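Local coordinates for putative endo-1,4-beta-xylanase (Bacteroides thetaiotaomicron VPI-5482, PDB 5MSX), which probably hydrolyses O-glycosidic linkages in plant pectin as an arabinofuranosidase-like member of glycoside hydrolase family 43, at residues Gly26-Pro31 against Asn285-Val290; Met33-Ser38 against Thr51-Gly56; Val328-Ile333 against Ser365-Ala370; Pro377-Asp382 against Leu442-Leu447. One frame throughout, in Å; residues are numbered along the deposited sequence.

Interaction 1. Residues Gly26-Pro31 against Asn285-Val290. With EDO (1,2-ethanediol), chain B; EDO (1,2-ethanediol), chain U.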
loop_
_atom_site.group_PDB
_atom_site.type_symbol
_atom_site.label_atom_id
_atom_site.label_comp_id
_atom_site.label_asym_id
_atom_site.label_seq_id
_atom_site.Cartn_x
_atom_site.Cartn_y
_atom_site.Cartn_z
ATOM N N GLY C 26 -21.655 -20.347 32.475
ATOM C CA GLY C 26 -20.396 -19.964 33.112
ATOM C C GLY C 26 -19.988 -18.529 32.873
ATOM O O GLY C 26 -20.844 -17.644 32.903
ATOM N N ASN C 27 -18.708 -18.297 32.606
ATOM C CA ASN C 27 -18.217 -16.929 32.417
ATOM C C ASN C 27 -17.744 -16.668 30.981
ATOM O O ASN C 27 -16.566 -16.813 30.659
ATOM C CB ASN C 27 -17.137 -16.565 33.447
ATOM C CG ASN C 27 -16.946 -15.028 33.589
ATOM O OD1 ASN C 27 -17.732 -14.197 33.082
ATOM N ND2 ASN C 27 -15.871 -14.649 34.265
ATOM N N ALA C 28 -18.685 -16.292 30.124
ATOM C CA ALA C 28 -18.380 -15.947 28.730
ATOM C C ALA C 28 -17.412 -14.753 28.662
ATOM O O ALA C 28 -17.282 -13.979 29.636
ATOM C CB ALA C 28 -19.673 -15.635 27.993
ATOM N N LEU C 29 -16.741 -14.582 27.530
ATOM C CA LEU C 29 -15.788 -13.496 27.404
ATOM C C LEU C 29 -16.486 -12.119 27.469
ATOM O O LEU C 29 -16.085 -11.255 28.233
ATOM C CB LEU C 29 -14.988 -13.621 26.111
ATOM C CG LEU C 29 -13.991 -12.493 25.828
ATOM C CD1 LEU C 29 -12.948 -12.445 26.917
ATOM C CD2 LEU C 29 -13.405 -12.645 24.447
ATOM N N ILE C 30 -17.554 -11.981 26.701
ATOM C CA ILE C 30 -18.260 -10.713 26.484
ATOM C C ILE C 30 -19.651 -10.839 27.082
ATOM O O ILE C 30 -20.232 -11.931 27.035
ATOM C CB ILE C 30 -18.387 -10.440 24.973
ATOM C CG1 ILE C 30 -17.002 -10.240 24.349
ATOM C CG2 ILE C 30 -19.281 -9.243 24.656
ATOM C CD1 ILE C 30 -16.205 -9.090 24.905
ATOM N N PRO C 31 -20.194 -9.734 27.651
ATOM C CA PRO C 31 -21.589 -9.726 28.186
ATOM C C PRO C 31 -22.603 -9.414 27.095
ATOM O O PRO C 31 -23.256 -8.381 27.093
ATOM C CB PRO C 31 -21.552 -8.648 29.274
ATOM C CG PRO C 31 -20.451 -7.739 28.862
ATOM C CD PRO C 31 -19.428 -8.563 28.121
ATOM N N ASN C 285 -28.176 -17.726 19.503
ATOM C CA ASN C 285 -28.115 -17.274 20.876
ATOM C C ASN C 285 -26.866 -17.934 21.483
ATOM O O ASN C 285 -26.940 -18.691 22.429
ATOM C CB ASN C 285 -29.384 -17.672 21.638
ATOM C CG ASN C 285 -30.635 -17.106 21.004
ATOM O OD1 ASN C 285 -30.786 -15.914 20.900
ATOM N ND2 ASN C 285 -31.497 -17.968 20.533
ATOM N N ARG C 286 -25.726 -17.623 20.891
ATOM C CA ARG C 286 -24.451 -18.209 21.269
ATOM C C ARG C 286 -23.671 -17.199 22.094
ATOM O O ARG C 286 -23.893 -15.998 22.002
ATOM C CB ARG C 286 -23.680 -18.603 20.005
ATOM C CG ARG C 286 -24.436 -19.597 19.143
ATOM C CD ARG C 286 -23.963 -19.639 17.702
ATOM N NE ARG C 286 -24.214 -18.393 16.971
ATOM C CZ ARG C 286 -23.915 -18.233 15.680
ATOM N NH1 ARG C 286 -23.364 -19.222 14.995
ATOM N NH2 ARG C 286 -24.163 -17.089 15.068
ATOM N N GLN C 287 -22.745 -17.693 22.898
ATOM C CA GLN C 287 -21.735 -16.846 23.537
ATOM C C GLN C 287 -20.366 -17.385 23.203
ATOM O O GLN C 287 -20.254 -18.489 22.641
ATOM C CB GLN C 287 -21.972 -16.757 25.038
ATOM C CG GLN C 287 -23.173 -15.912 25.379
ATOM C CD GLN C 287 -23.263 -15.622 26.870
ATOM O OE1 GLN C 287 -23.563 -16.511 27.651
ATOM N NE2 GLN C 287 -22.981 -14.382 27.267
ATOM N N THR C 288 -19.340 -16.584 23.522
ATOM C CA THR C 288 -17.938 -16.854 23.148
ATOM C C THR C 288 -17.121 -17.044 24.406
ATOM O O THR C 288 -17.337 -16.341 25.406
ATOM C CB THR C 288 -17.340 -15.775 22.218
ATOM O OG1 THR C 288 -17.960 -15.865 20.932
ATOM C CG2 THR C 288 -15.804 -15.954 22.002
ATOM N N TYR C 289 -16.246 -18.051 24.375
ATOM C CA TYR C 289 -15.387 -18.427 25.494
ATOM C C TYR C 289 -13.940 -18.485 25.017
ATOM O O TYR C 289 -13.688 -18.673 23.820
ATOM C CB TYR C 289 -15.802 -19.813 26.023
ATOM C CG TYR C 289 -17.236 -19.806 26.526
ATOM C CD1 TYR C 289 -18.291 -19.952 25.642
ATOM C CD2 TYR C 289 -17.530 -19.550 27.848
ATOM C CE1 TYR C 289 -19.596 -19.902 26.068
ATOM C CE2 TYR C 289 -18.855 -19.517 28.296
ATOM C CZ TYR C 289 -19.887 -19.687 27.392
ATOM O OH TYR C 289 -21.225 -19.674 27.789
ATOM N N VAL C 290 -13.009 -18.383 25.959
ATOM C CA VAL C 290 -11.554 -18.391 25.663
ATOM C C VAL C 290 -10.856 -19.408 26.582
ATOM O O VAL C 290 -11.137 -19.475 27.801
ATOM C CB VAL C 290 -10.925 -16.970 25.806
ATOM C CG1 VAL C 290 -9.418 -16.973 25.501
ATOM C CG2 VAL C 290 -11.593 -15.987 24.853
HETATM C C1 EDO B . -34.398 -18.137 18.788
HETATM O O1 EDO B . -34.255 -16.980 19.621
HETATM C C2 EDO B . -34.262 -17.753 17.319
HETATM O O2 EDO B . -33.453 -16.580 17.138
HETATM C C1 EDO U . -23.716 -17.873 10.583
HETATM O O1 EDO U . -22.690 -18.872 10.680
HETATM C C2 EDO U . -23.368 -16.670 11.426
HETATM O O2 EDO U . -22.658 -17.104 12.573
HETATM O O HOH W 1 -14.503 -17.847 28.723
HETATM O O HOH W 2 -20.060 -13.864 24.847
#

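Interaction 2. Residues Met33-Ser38 against Thr51-Gly56. With EDO (1,2-ethanediol), chain U.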
loop_
_atom_site.group_PDB
_atom_site.type_symbol
_atom_site.label_atom_id
_atom_site.label_comp_id
_atom_site.label_asym_id
_atom_site.label_seq_id
_atom_site.Cartn_x
_atom_site.Cartn_y
_atom_site.Cartn_z
ATOM N N MET C 33 -24.475 -11.869 23.509
ATOM C CA MET C 33 -24.435 -13.025 22.662
ATOM C C MET C 33 -23.644 -12.669 21.408
ATOM O O MET C 33 -24.082 -11.839 20.606
ATOM C CB MET C 33 -25.868 -13.484 22.359
ATOM C CG MET C 33 -26.519 -14.035 23.627
ATOM S SD MET C 33 -28.179 -14.640 23.387
ATOM C CE MET C 33 -28.487 -15.483 24.940
ATOM N N ILE C 34 -22.437 -13.243 21.316
ATOM C CA ILE C 34 -21.558 -13.053 20.193
ATOM C C ILE C 34 -21.009 -14.399 19.718
ATOM O O ILE C 34 -20.890 -15.354 20.513
ATOM C CB ILE C 34 -20.413 -12.064 20.496
ATOM C CG1 ILE C 34 -19.475 -12.576 21.602
ATOM C CG2 ILE C 34 -20.983 -10.690 20.850
ATOM C CD1 ILE C 34 -18.078 -11.991 21.500
ATOM N N ALA C 35 -20.714 -14.450 18.428
ATOM C CA ALA C 35 -20.162 -15.608 17.779
ATOM C C ALA C 35 -19.133 -15.191 16.713
ATOM O O ALA C 35 -19.028 -14.014 16.349
ATOM C CB ALA C 35 -21.281 -16.401 17.129
ATOM N N ASP C 36 -18.402 -16.173 16.211
ATOM C CA ASP C 36 -17.527 -16.002 15.068
ATOM C C ASP C 36 -16.462 -14.918 15.372
ATOM O O ASP C 36 -16.136 -14.102 14.505
ATOM C CB ASP C 36 -18.313 -15.609 13.792
ATOM C CG ASP C 36 -19.605 -16.434 13.561
ATOM O OD1 ASP C 36 -19.631 -17.658 13.812
ATOM O OD2 ASP C 36 -20.572 -15.828 13.050
ATOM N N ALA C 37 -15.934 -14.928 16.588
ATOM C CA ALA C 37 -15.142 -13.814 17.109
ATOM C C ALA C 37 -13.735 -13.757 16.529
ATOM O O ALA C 37 -13.099 -14.795 16.275
ATOM C CB ALA C 37 -15.072 -13.880 18.623
ATOM N N SER C 38 -13.269 -12.530 16.307
ATOM C CA SER C 38 -11.917 -12.239 15.874
ATOM C C SER C 38 -11.359 -11.342 16.921
ATOM O O SER C 38 -11.826 -10.229 17.078
ATOM C CB SER C 38 -11.919 -11.532 14.514
ATOM O OG SER C 38 -12.326 -12.435 13.504
ATOM N N THR C 51 -19.789 -11.503 15.189
ATOM C CA THR C 51 -21.210 -11.493 14.883
ATOM C C THR C 51 -21.979 -11.212 16.193
ATOM O O THR C 51 -21.756 -11.896 17.210
ATOM C CB THR C 51 -21.660 -12.856 14.345
ATOM O OG1 THR C 51 -20.850 -13.249 13.240
ATOM C CG2 THR C 51 -23.167 -12.856 13.965
ATOM N N THR C 52 -22.892 -10.243 16.167
ATOM C CA THR C 52 -23.763 -10.024 17.294
ATOM C C THR C 52 -25.044 -10.884 17.116
ATOM O O THR C 52 -25.721 -10.812 16.101
ATOM C CB THR C 52 -24.053 -8.524 17.488
ATOM O OG1 THR C 52 -22.816 -7.819 17.759
ATOM C CG2 THR C 52 -25.050 -8.333 18.654
ATOM N N ASP C 53 -25.319 -11.724 18.114
ATOM C CA ASP C 53 -26.394 -12.741 18.117
ATOM C C ASP C 53 -27.542 -12.149 18.985
ATOM O O ASP C 53 -27.481 -11.001 19.384
ATOM C CB ASP C 53 -25.840 -14.048 18.780
ATOM C CG ASP C 53 -25.567 -15.205 17.797
ATOM O OD1 ASP C 53 -25.391 -15.001 16.553
ATOM O OD2 ASP C 53 -25.511 -16.373 18.306
ATOM N N GLY C 54 -28.558 -12.943 19.315
ATOM C CA GLY C 54 -29.574 -12.539 20.292
ATOM C C GLY C 54 -30.663 -11.629 19.703
ATOM O O GLY C 54 -31.395 -11.009 20.469
ATOM N N TYR C 55 -30.790 -11.576 18.366
ATOM C CA TYR C 55 -31.815 -10.762 17.702
ATOM C C TYR C 55 -33.143 -11.501 17.367
ATOM O O TYR C 55 -34.055 -10.906 16.791
ATOM C CB TYR C 55 -31.214 -9.968 16.513
ATOM C CG TYR C 55 -30.695 -8.623 16.998
ATOM C CD1 TYR C 55 -29.632 -8.557 17.890
ATOM C CD2 TYR C 55 -31.323 -7.413 16.627
ATOM C CE1 TYR C 55 -29.177 -7.344 18.385
ATOM C CE2 TYR C 55 -30.873 -6.186 17.109
ATOM C CZ TYR C 55 -29.794 -6.156 17.982
ATOM O OH TYR C 55 -29.314 -4.977 18.478
ATOM N N GLY C 56 -33.268 -12.771 17.743
ATOM C CA GLY C 56 -34.571 -13.411 17.778
ATOM C C GLY C 56 -35.143 -13.938 16.475
ATOM O O GLY C 56 -36.237 -14.487 16.500
HETATM C C1 EDO U . -23.716 -17.873 10.583
HETATM O O1 EDO U . -22.690 -18.872 10.680
HETATM C C2 EDO U . -23.368 -16.670 11.426
HETATM O O2 EDO U . -22.658 -17.104 12.573
#

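Interaction 3. Residues Val328-Ile333 against Ser365-Ala370. With CA (calcium ion), chain T.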
loop_
_atom_site.group_PDB
_atom_site.type_symbol
_atom_site.label_atom_id
_atom_site.label_comp_id
_atom_site.label_asym_id
_atom_site.label_seq_id
_atom_site.Cartn_x
_atom_site.Cartn_y
_atom_site.Cartn_z
ATOM N N VAL C 328 -30.319 -8.696 46.234
ATOM C CA VAL C 328 -30.954 -8.069 45.090
ATOM C C VAL C 328 -32.357 -8.622 44.969
ATOM O O VAL C 328 -32.632 -9.701 45.460
ATOM C CB VAL C 328 -30.209 -8.344 43.758
ATOM C CG1 VAL C 328 -28.982 -7.475 43.636
ATOM C CG2 VAL C 328 -29.804 -9.806 43.636
ATOM N N TYR C 329 -33.232 -7.873 44.319
ATOM C CA TYR C 329 -34.603 -8.308 44.048
ATOM C C TYR C 329 -35.146 -7.420 42.960
ATOM O O TYR C 329 -34.592 -6.363 42.709
ATOM C CB TYR C 329 -35.496 -8.273 45.305
ATOM C CG TYR C 329 -35.557 -6.940 46.031
ATOM C CD1 TYR C 329 -36.467 -5.946 45.645
ATOM C CD2 TYR C 329 -34.710 -6.675 47.106
ATOM C CE1 TYR C 329 -36.525 -4.725 46.318
ATOM C CE2 TYR C 329 -34.755 -5.457 47.773
ATOM C CZ TYR C 329 -35.664 -4.492 47.378
ATOM O OH TYR C 329 -35.704 -3.299 48.047
ATOM N N ALA C 330 -36.211 -7.857 42.300
ATOM C CA ALA C 330 -36.698 -7.180 41.109
ATOM C C ALA C 330 -38.211 -7.161 41.036
ATOM O O ALA C 330 -38.866 -7.780 41.835
ATOM C CB ALA C 330 -36.123 -7.857 39.868
ATOM N N SER C 331 -38.737 -6.432 40.062
ATOM C CA SER C 331 -40.167 -6.367 39.789
ATOM C C SER C 331 -40.762 -7.674 39.290
ATOM O O SER C 331 -41.926 -7.950 39.533
ATOM C CB SER C 331 -40.444 -5.275 38.753
ATOM O OG SER C 331 -39.841 -5.547 37.500
ATOM N N SER C 332 -39.973 -8.445 38.542
ATOM C CA SER C 332 -40.369 -9.763 38.096
ATOM C C SER C 332 -39.146 -10.563 37.655
ATOM O O SER C 332 -38.018 -10.039 37.573
ATOM C CB SER C 332 -41.362 -9.671 36.940
ATOM O OG SER C 332 -40.742 -9.201 35.764
ATOM N N ILE C 333 -39.396 -11.844 37.397
ATOM C CA ILE C 333 -38.392 -12.799 36.955
ATOM C C ILE C 333 -39.038 -13.613 35.848
ATOM O O ILE C 333 -40.145 -14.153 36.046
ATOM C CB ILE C 333 -37.943 -13.724 38.101
ATOM C CG1 ILE C 333 -37.389 -12.889 39.270
ATOM C CG2 ILE C 333 -36.915 -14.737 37.607
ATOM C CD1 ILE C 333 -37.188 -13.662 40.549
ATOM N N SER C 365 -24.512 -15.495 32.699
ATOM C CA SER C 365 -25.804 -15.416 33.360
ATOM C C SER C 365 -26.403 -14.012 33.360
ATOM O O SER C 365 -25.678 -13.005 33.396
ATOM C CB SER C 365 -25.668 -15.890 34.783
ATOM O OG SER C 365 -24.837 -15.042 35.541
ATOM N N ARG C 366 -27.731 -13.961 33.356
ATOM C CA ARG C 366 -28.459 -12.711 33.319
ATOM C C ARG C 366 -29.761 -12.788 34.107
ATOM O O ARG C 366 -30.432 -13.840 34.128
ATOM C CB ARG C 366 -28.804 -12.354 31.865
ATOM C CG ARG C 366 -29.344 -13.543 31.103
ATOM C CD ARG C 366 -29.670 -13.200 29.683
ATOM N NE ARG C 366 -30.129 -14.406 29.035
ATOM C CZ ARG C 366 -30.842 -14.455 27.927
ATOM N NH1 ARG C 366 -31.161 -13.356 27.285
ATOM N NH2 ARG C 366 -31.218 -15.626 27.458
ATOM N N TRP C 367 -30.119 -11.657 34.719
ATOM C CA TRP C 367 -31.516 -11.394 35.127
ATOM C C TRP C 367 -32.288 -11.039 33.890
ATOM O O TRP C 367 -31.764 -10.350 33.011
ATOM C CB TRP C 367 -31.613 -10.248 36.138
ATOM C CG TRP C 367 -33.012 -9.704 36.346
ATOM C CD1 TRP C 367 -34.067 -10.356 36.910
ATOM C CD2 TRP C 367 -33.493 -8.408 35.983
ATOM N NE1 TRP C 367 -35.181 -9.554 36.921
ATOM C CE2 TRP C 367 -34.858 -8.344 36.378
ATOM C CE3 TRP C 367 -32.899 -7.273 35.397
ATOM C CZ2 TRP C 367 -35.658 -7.195 36.181
ATOM C CZ3 TRP C 367 -33.708 -6.110 35.186
ATOM C CH2 TRP C 367 -35.076 -6.098 35.577
ATOM N N MET C 368 -33.525 -11.513 33.805
ATOM C CA MET C 368 -34.486 -11.040 32.825
ATOM C C MET C 368 -35.849 -10.859 33.498
ATOM O O MET C 368 -36.337 -11.763 34.196
ATOM C CB MET C 368 -34.637 -12.030 31.668
ATOM C CG MET C 368 -33.393 -12.200 30.799
ATOM S SD MET C 368 -33.169 -10.817 29.684
ATOM C CE MET C 368 -34.511 -11.020 28.536
ATOM N N ALA C 369 -36.456 -9.691 33.287
ATOM C CA ALA C 369 -37.841 -9.434 33.690
ATOM C C ALA C 369 -38.795 -10.333 32.899
ATOM O O ALA C 369 -38.490 -10.721 31.745
ATOM C CB ALA C 369 -38.194 -7.967 33.445
ATOM N N ALA C 370 -39.953 -10.647 33.493
ATOM C CA ALA C 370 -40.975 -11.426 32.791
ATOM C C ALA C 370 -41.510 -10.659 31.578
ATOM O O ALA C 370 -41.545 -9.421 31.572
ATOM C CB ALA C 370 -42.110 -11.815 33.722
HETATM CA CA CA T . -24.347 -12.496 35.357
#

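Interaction 4. Residues Pro377-Asp382 against Leu442-Leu447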
loop_
_atom_site.group_PDB
_atom_site.type_symbol
_atom_site.label_atom_id
_atom_site.label_comp_id
_atom_site.label_asym_id
_atom_site.label_seq_id
_atom_site.Cartn_x
_atom_site.Cartn_y
_atom_site.Cartn_z
ATOM N N PRO C 377 -40.052 -2.123 34.280
ATOM C CA PRO C 377 -39.429 -3.193 35.056
ATOM C C PRO C 377 -38.277 -2.618 35.848
ATOM O O PRO C 377 -37.642 -1.665 35.393
ATOM C CB PRO C 377 -38.921 -4.174 33.988
ATOM C CG PRO C 377 -38.977 -3.450 32.692
ATOM C CD PRO C 377 -40.050 -2.415 32.835
ATOM N N TRP C 378 -38.015 -3.161 37.029
ATOM C CA TRP C 378 -36.954 -2.625 37.852
ATOM C C TRP C 378 -36.260 -3.694 38.666
ATOM O O TRP C 378 -36.799 -4.783 38.897
ATOM C CB TRP C 378 -37.484 -1.498 38.754
ATOM C CG TRP C 378 -38.646 -1.903 39.621
ATOM C CD1 TRP C 378 -39.964 -1.633 39.397
ATOM C CD2 TRP C 378 -38.586 -2.653 40.844
ATOM N NE1 TRP C 378 -40.725 -2.165 40.402
ATOM C CE2 TRP C 378 -39.908 -2.791 41.308
ATOM C CE3 TRP C 378 -37.540 -3.215 41.596
ATOM C CZ2 TRP C 378 -40.224 -3.488 42.489
ATOM C CZ3 TRP C 378 -37.845 -3.906 42.761
ATOM C CH2 TRP C 378 -39.185 -4.045 43.194
ATOM N N ILE C 379 -35.047 -3.356 39.093
ATOM C CA ILE C 379 -34.223 -4.206 39.951
ATOM C C ILE C 379 -33.554 -3.308 40.984
ATOM O O ILE C 379 -33.250 -2.157 40.687
ATOM C CB ILE C 379 -33.184 -5.009 39.099
ATOM C CG1 ILE C 379 -32.330 -5.923 39.976
ATOM C CG2 ILE C 379 -32.313 -4.089 38.242
ATOM C CD1 ILE C 379 -31.647 -7.057 39.208
ATOM N N VAL C 380 -33.310 -3.850 42.170
ATOM C CA VAL C 380 -32.748 -3.110 43.289
ATOM C C VAL C 380 -31.558 -3.859 43.850
ATOM O O VAL C 380 -31.679 -5.024 44.189
ATOM C CB VAL C 380 -33.789 -2.990 44.442
ATOM C CG1 VAL C 380 -33.135 -2.668 45.793
ATOM C CG2 VAL C 380 -34.858 -1.960 44.113
ATOM N N ALA C 381 -30.441 -3.167 44.015
ATOM C CA ALA C 381 -29.321 -3.699 44.735
ATOM C C ALA C 381 -29.322 -3.116 46.152
ATOM O O ALA C 381 -29.472 -1.899 46.322
ATOM C CB ALA C 381 -28.032 -3.350 44.023
ATOM N N ASP C 382 -29.152 -4.002 47.141
ATOM C CA ASP C 382 -29.056 -3.664 48.548
ATOM C C ASP C 382 -27.644 -3.948 49.052
ATOM O O ASP C 382 -27.289 -5.099 49.363
ATOM C CB ASP C 382 -30.077 -4.479 49.372
ATOM C CG ASP C 382 -30.084 -4.116 50.881
ATOM O OD1 ASP C 382 -29.321 -3.253 51.352
ATOM O OD2 ASP C 382 -30.880 -4.706 51.607
ATOM N N LEU C 442 -29.685 0.927 45.432
ATOM C CA LEU C 442 -29.780 1.488 44.087
ATOM C C LEU C 442 -30.887 0.777 43.371
ATOM O O LEU C 442 -31.135 -0.401 43.629
ATOM C CB LEU C 442 -28.504 1.260 43.278
ATOM C CG LEU C 442 -27.460 2.365 43.219
ATOM C CD1 LEU C 442 -26.819 2.556 44.592
ATOM C CD2 LEU C 442 -26.423 2.046 42.144
ATOM N N ARG C 443 -31.490 1.477 42.421
ATOM C CA ARG C 443 -32.525 0.920 41.613
ATOM C C ARG C 443 -32.399 1.424 40.205
ATOM O O ARG C 443 -32.199 2.620 39.985
ATOM C CB ARG C 443 -33.907 1.319 42.155
ATOM C CG ARG C 443 -35.068 0.805 41.317
ATOM C CD ARG C 443 -36.401 0.921 42.050
ATOM N NE ARG C 443 -36.969 2.268 41.957
ATOM C CZ ARG C 443 -37.937 2.747 42.743
ATOM N NH1 ARG C 443 -38.469 2.004 43.710
ATOM N NH2 ARG C 443 -38.382 3.985 42.560
ATOM N N ILE C 444 -32.588 0.513 39.263
ATOM C CA ILE C 444 -32.644 0.837 37.842
ATOM C C ILE C 444 -34.066 0.596 37.424
ATOM O O ILE C 444 -34.613 -0.437 37.762
ATOM C CB ILE C 444 -31.723 -0.092 37.031
ATOM C CG1 ILE C 444 -30.275 0.161 37.419
ATOM C CG2 ILE C 444 -31.920 0.086 35.523
ATOM C CD1 ILE C 444 -29.428 -1.079 37.348
ATOM N N LYS C 445 -34.674 1.546 36.723
ATOM C CA LYS C 445 -35.935 1.293 36.039
ATOM C C LYS C 445 -35.644 1.366 34.556
ATOM O O LYS C 445 -35.037 2.317 34.108
ATOM C CB LYS C 445 -37.007 2.337 36.399
ATOM C CG LYS C 445 -37.366 2.425 37.876
ATOM C CD LYS C 445 -38.646 3.242 38.099
ATOM C CE LYS C 445 -38.363 4.736 38.106
ATOM N NZ LYS C 445 -39.562 5.551 37.757
ATOM N N ILE C 446 -36.109 0.390 33.794
ATOM C CA ILE C 446 -35.807 0.324 32.383
ATOM C C ILE C 446 -36.992 0.888 31.617
ATOM O O ILE C 446 -38.110 0.414 31.761
ATOM C CB ILE C 446 -35.456 -1.120 31.942
ATOM C CG1 ILE C 446 -34.280 -1.634 32.780
ATOM C CG2 ILE C 446 -35.106 -1.163 30.454
ATOM C CD1 ILE C 446 -33.862 -3.062 32.516
ATOM N N LEU C 447 -36.716 1.887 30.781
ATOM C CA LEU C 447 -37.733 2.622 30.038
ATOM C C LEU C 447 -37.841 2.172 28.597
ATOM O O LEU C 447 -38.947 2.086 28.074
ATOM C CB LEU C 447 -37.430 4.118 30.108
ATOM C CG LEU C 447 -37.490 4.748 31.516
ATOM C CD1 LEU C 447 -36.754 6.090 31.548
ATOM C CD2 LEU C 447 -38.937 4.899 31.968
#

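Interaction 1. Residues Gly26-Pro31 against Asn285-Val290
Q287 to V290 receive the loop G26-P31 on an outermost strand of a three-stranded antiparallel blade in the five-bladed beta-propeller of glycoside hydrolase family 43. The pairing illustrates how an irregular segment is fixed to a sheet edge with one direct bond and two waters. Q287 comes first: its extended side chain brings NE2 to 3.6 Å from the methyl CB of A28. That amide is already engaged, NE2 by the carbonyls of D32 and N363 and OE1 by R281, so the methyl lies against a group that is held in place. At T288 the carbonyl O accepts the amide N of L29 at 2.8 Å, almost straight (174° at the hydrogen), while its own N reaches I30 O through a water. The CB of Y289 points away, yet with CG set opposite the carbonyl carbon (chi1 -61°) the ring swings back, and CE2 approaches A28 CA obliquely at 3.6 Å. Its hydroxyl is hydrogen-bonded to F25 O, just before the loop. A leucine in place of Y289 would probably leave F25 O without this partner and open a gap beside the backbone of A28. V290 completes the series: its N donates to a second water that in turn donates to N27 O, and its methyl CG2 lies 3.8 Å from L29 CD2.

Interaction 2. Residues Met33-Ser38 against Thr51-Gly56
The hydroxyl OG1 of T51 donates to a carboxylate oxygen of the active site, OD2 of D36, at 2.6 Å. D36 is the predicted proton acceptor, and a 1,2-ethanediol that R286 also binds, probably from the crystallisation liquor, lies doubtfully close to the same oxygen. T51 donates to the anti side of OD2, 17° out of the carboxylate plane. T51 OG1 is also bonded to A93 N, consistent with a second-shell role in positioning the acid. With CG opposite the carbonyl carbon (chi1 -45°), the carboxylate crosses to T51 from a corner of the chain. An alanine in place of D36, lacking the carboxylate, would probably leave T51 OG1 without this acceptor and the site without its predicted proton acceptor.

Behind the acid, A35 and T51 form an antiparallel hydrogen-bonded pair. A35 N meets T51 O in the carbonyl plane at 3.0 Å, whereas the return bond from T51 N to A35 O is bent to 138° at the hydrogen. I34 and T52 follow as a non-hydrogen-bonded pair, and D53 N then reaches M33 O at 2.8 Å from well above the carbonyl plane. M33 CB abuts D53 CB at 3.6 Å, while the carboxylate of D53 makes a salt bridge to R286.

Strands 34-35 and 37-42, parted by the corner at D36, both pair with strand 45-52, which is flanked in turn by strand 67-70; A35 and D36 also touch L277 of strand 272-278.

Interaction 3. Residues Val328-Ile333 against Ser365-Ala370
S332 meets W367 and A370 where strand 325-330 runs out into a loop, at the edge of the discoidin-like beta-sandwich of the F5/8 type C domain. The case shows how one serine can serve two partners, with its carbonyl and its hydroxyl.

Hydrogen bonds come first. The indole NE1 of W367 donates to S332 O at 3.0 Å, with the oxygen at the ring edge only 6° out of its plane, an alignment that fixes the rotation of the indole. Because W367 CG stands opposite its own N (chi1 166°), the ring reaches across to the loop. The hydroxyl OG of S332 accepts A370 N at 2.8 Å, with A370 CB in van der Waals contact beside it; it also bonds to the carboxylate of D373, so it links the backbone to an acid. A weaker CA-H...O contact joins I333 CA to M368 O.

Apolar contact adds to this. The methyl of A330 lies obliquely to the indole, its CB 3.7 Å from W367 CE2. W367 also touches I379 and I453 of neighbouring strands.

Metal binding concerns the start of the second segment. S365 belongs to a calcium site completed by F357, D360, A362, W454 and E455, so the strand that carries W367 sets out from a metal-held residue. S365 binds the ion twice, through its carbonyl O at 2.4 Å and its hydroxyl OG at 2.6 Å.

Interaction 4. Residues Pro377-Asp382 against Leu442-Leu447
V380 and R443 stand side by side as a non-hydrogen-bonded pair, the methyl CG2 of V380 lying 3.9 Å from R443 CD as the two side chains cross. W378 stands on the same face, its indole lying obliquely to the CD methylene of R443. The arginine leaves the sheet with CG opposite its backbone N (chi1 178°) and then bends, which lifts the guanidinium above the indole. CZ is 5.8 Å from the centroid of the five-membered ring of W378, a long cation-pi contact that can give at most a weak attraction. K445 adds its aliphatic part, CG lying 4.0 Å from W378 CB.

On the other face, I379 CG2 meets I444 CB at 4.2 Å, with A381 and L442 beside them. Backbone bonds set this register. I379 and I444 exchange both of theirs, with I444 N reaching I379 O at 3.1 Å; A381 and L442 do the same, and I446 N donates to P377 O at 3.0 Å. The strand axes approach to 4.7 Å at 167°, close to ideally antiparallel.

Further out, the charge of R443 finds its stronger partner in E408, and W416 offers a second cation-pi contact. Y329 of strand 325-330 lies against W378 and V380, while W456 lies against A381, L442 and I444. With I379, A381, L442 and I444, all buried, on one face, and W378, R443 and K445 around the smaller V380 on the other, this pair forms part of the discoidin-like beta-sandwich of an F5/8 type C domain.

The four contacts form two close pairs, one in each domain; the propeller pair comes first along the chain, and interactions 3 and 4 follow in series. Interaction 2 is nested within the loop closed by interaction 1; their centres lie 10 Å apart in the propeller, and a salt bridge from R286 NE to D53 OD2 (2.7 Å) joins them. Interactions 3 and 4, also 10 Å apart, share the sheet of the F5/8 type C domain, where strands 325-330 and 378-383 are neighbours. Between the pairs the centres lie 20 to 27 Å apart. M33 touches R366, and N27 and Q287 bond to N363 near the calcium site, so the predicted catalytic domain and the sandwich are packed together.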